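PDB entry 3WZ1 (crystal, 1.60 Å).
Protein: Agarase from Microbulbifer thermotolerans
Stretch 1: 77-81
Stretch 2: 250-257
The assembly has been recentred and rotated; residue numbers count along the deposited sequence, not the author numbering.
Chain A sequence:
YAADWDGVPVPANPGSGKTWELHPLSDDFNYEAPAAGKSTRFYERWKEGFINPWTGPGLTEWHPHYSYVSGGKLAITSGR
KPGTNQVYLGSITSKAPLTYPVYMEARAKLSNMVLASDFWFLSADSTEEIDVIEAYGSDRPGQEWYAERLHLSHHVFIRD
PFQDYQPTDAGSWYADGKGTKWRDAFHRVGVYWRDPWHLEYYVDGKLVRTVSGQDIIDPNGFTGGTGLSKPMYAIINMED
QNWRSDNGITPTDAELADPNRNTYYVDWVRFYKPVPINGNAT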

# COMPACT_ATOMS: atom_id res chain seq x y z
N THR A 77 -4.47 -2.96 12.54
CA THR A 77 -3.75 -3.53 13.68
C THR A 77 -3.47 -5.02 13.46
O THR A 77 -3.69 -5.58 12.38
CB THR A 77 -4.46 -3.16 14.99
OG1 THR A 77 -3.59 -3.41 16.11
CG2 THR A 77 -5.76 -3.91 15.15
N SER A 78 -2.90 -5.63 14.49
CA SER A 78 -2.36 -6.98 14.43
C SER A 78 -2.55 -7.65 15.78
O SER A 78 -2.62 -6.99 16.83
CB SER A 78 -0.88 -6.96 14.05
OG SER A 78 -0.10 -6.21 14.96
N GLY A 79 -2.62 -8.97 15.76
CA GLY A 79 -2.68 -9.76 16.99
C GLY A 79 -2.41 -11.21 16.71
O GLY A 79 -2.52 -11.66 15.57
N ARG A 80 -2.03 -11.95 17.75
CA ARG A 80 -1.83 -13.38 17.62
C ARG A 80 -3.19 -14.06 17.50
O ARG A 80 -4.12 -13.75 18.26
CB ARG A 80 -1.10 -13.94 18.83
CG ARG A 80 -0.92 -15.45 18.80
CD ARG A 80 -0.02 -15.92 17.68
NE ARG A 80 1.35 -15.48 17.90
CZ ARG A 80 2.22 -15.16 16.94
NH1 ARG A 80 1.90 -15.23 15.64
NH2 ARG A 80 3.44 -14.76 17.29
N LYS A 81 -3.30 -14.99 16.55
CA LYS A 81 -4.48 -15.86 16.49
C LYS A 81 -4.30 -16.90 17.58
O LYS A 81 -3.33 -17.68 17.53
CB LYS A 81 -4.61 -16.49 15.10
CG LYS A 81 -5.69 -17.56 15.03
CD LYS A 81 -5.88 -18.09 13.63
CE LYS A 81 -7.04 -19.08 13.55
NZ LYS A 81 -7.04 -19.71 12.20
N THR A 250 9.12 -13.05 11.71
CA THR A 250 7.68 -12.94 11.93
C THR A 250 7.48 -12.37 13.33
O THR A 250 8.35 -12.54 14.21
CB THR A 250 6.99 -14.33 11.73
OG1 THR A 250 5.55 -14.19 11.69
CG2 THR A 250 7.32 -15.28 12.86
N PRO A 251 6.36 -11.68 13.58
CA PRO A 251 6.22 -11.05 14.89
C PRO A 251 6.20 -12.03 16.06
O PRO A 251 5.66 -13.15 15.94
CB PRO A 251 4.88 -10.33 14.82
CG PRO A 251 4.69 -10.10 13.37
CD PRO A 251 5.26 -11.29 12.68
N THR A 252 6.73 -11.59 17.18
CA THR A 252 6.62 -12.35 18.42
C THR A 252 5.30 -12.00 19.12
O THR A 252 4.67 -10.97 18.85
CB THR A 252 7.77 -12.01 19.38
OG1 THR A 252 7.68 -10.64 19.77
CG2 THR A 252 9.13 -12.28 18.72
N ASP A 253 4.89 -12.84 20.07
CA ASP A 253 3.72 -12.53 20.87
C ASP A 253 3.87 -11.19 21.61
O ASP A 253 2.93 -10.43 21.73
CB ASP A 253 3.46 -13.62 21.92
CG ASP A 253 3.02 -14.94 21.33
OD1 ASP A 253 2.87 -15.07 20.10
OD2 ASP A 253 2.79 -15.87 22.13
N ALA A 254 5.08 -10.90 22.09
CA ALA A 254 5.32 -9.67 22.83
C ALA A 254 5.13 -8.44 21.94
O ALA A 254 4.56 -7.45 22.37
CB ALA A 254 6.72 -9.67 23.43
N GLU A 255 5.58 -8.53 20.69
CA GLU A 255 5.39 -7.44 19.73
C GLU A 255 3.91 -7.25 19.40
O GLU A 255 3.38 -6.14 19.40
CB GLU A 255 6.19 -7.72 18.46
CG GLU A 255 7.68 -7.54 18.63
CD GLU A 255 8.51 -8.08 17.50
OE1 GLU A 255 8.02 -8.93 16.71
OE2 GLU A 255 9.67 -7.66 17.36
N LEU A 256 3.21 -8.36 19.16
CA LEU A 256 1.81 -8.30 18.79
C LEU A 256 0.92 -7.76 19.90
O LEU A 256 -0.12 -7.18 19.65
CB LEU A 256 1.31 -9.69 18.37
CG LEU A 256 1.88 -10.18 17.05
CD1 LEU A 256 1.72 -11.68 16.95
CD2 LEU A 256 1.22 -9.48 15.88
N ALA A 257 1.36 -7.97 21.14
CA ALA A 257 0.64 -7.48 22.29
C ALA A 257 0.89 -6.02 22.63
O ALA A 257 0.17 -5.47 23.45
CB ALA A 257 0.94 -8.35 23.48
O HOH W 1 4.29 -14.62 14.04

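The strongest link between the two stretches is a salt bridge from Arg80 to Asp253. Arg80 NE lies 2.7 Å from Asp253 OD1 and donates a hydrogen bond to it. Arg80 NH2 donates to the same oxygen, with NH2 and OD1 2.9 Å apart. One carboxylate oxygen therefore takes two N-H groups from the same side of the guanidinium. The charges are opposite, so the attraction adds to the hydrogen bonding. The NE bond is the shorter and straighter of the two, at 154° against 139°.

Arg80 NH2 has a second acceptor in the backbone. It donates to the carbonyl of Pro251, with 3.1 Å between NH2 and Pro251 O. Asp253 OD1 and Pro251 O both lie near the plane of the guanidinium, at its edge. That is where the N-H groups point, so both acceptors are well placed.

Water 1 extends this network. It accepts from Arg80 NH1, with 2.9 Å between NH1 and the water oxygen. It donates to Pro251 O at 2.8 Å and to Thr250 OG1 at 2.7 Å, both measured from the water oxygen. The carbonyl of Pro251 is thus reached by Arg80 directly and through the water. Thr250 joins the network through this water rather than by direct contact with stretch 1.

The Arg80 side chain bends to reach stretch 2. Its CA-to-CB bond points sideways to stretch 2, but the end of the chain comes nearer. Chi1 is t, while chi2 and chi3 are both p, so the chain is bent rather than fully extended. Asp253 also starts sideways, and its carboxylate end comes nearer to stretch 1.

Stretch 2 holds its acceptors on a turn into a helix that includes residues 253 to 256. Thr252 is the N-cap. Its OG1 accepts from Glu255 N at 3.1 Å, meeting an amide that has no earlier helical carbonyl to bind. Glu255 returns the favour: Thr252 N donates to Glu255 OE1 at 3.0 Å. Leu256 N donates to Thr252 O, also at 3.0 Å. This places Leu256 one helical turn after the cap.

Leu256 supplies the main apolar contact. Its CA-to-CB bond points toward stretch 1. Its CD1 lies over one face of the Arg80 guanidinium, 3.5 Å from Arg80 CZ. The flat face has no N-H pointing out of it, so a methyl can pack there while the edge makes the polar bonds. Leu256 CD2 lies 3.6 Å from Ser78 OG and 3.9 Å from Gly79 N, and CD1 also lies near the strand backbone, 3.8 Å from Arg80 N. Ser78 points toward stretch 2, and its hydroxyl is satisfied elsewhere in the structure.

The backbones come closest, by CA atoms, at Gly79 and Leu256, whose CA atoms are 5.1 Å apart. Gly79 has no side chain. No backbone-to-backbone hydrogen bond joins the strand at 78 to 80 to stretch 2. The contact buries 291 Å² in total, with Arg80 and Leu256 each contributing 94 Å².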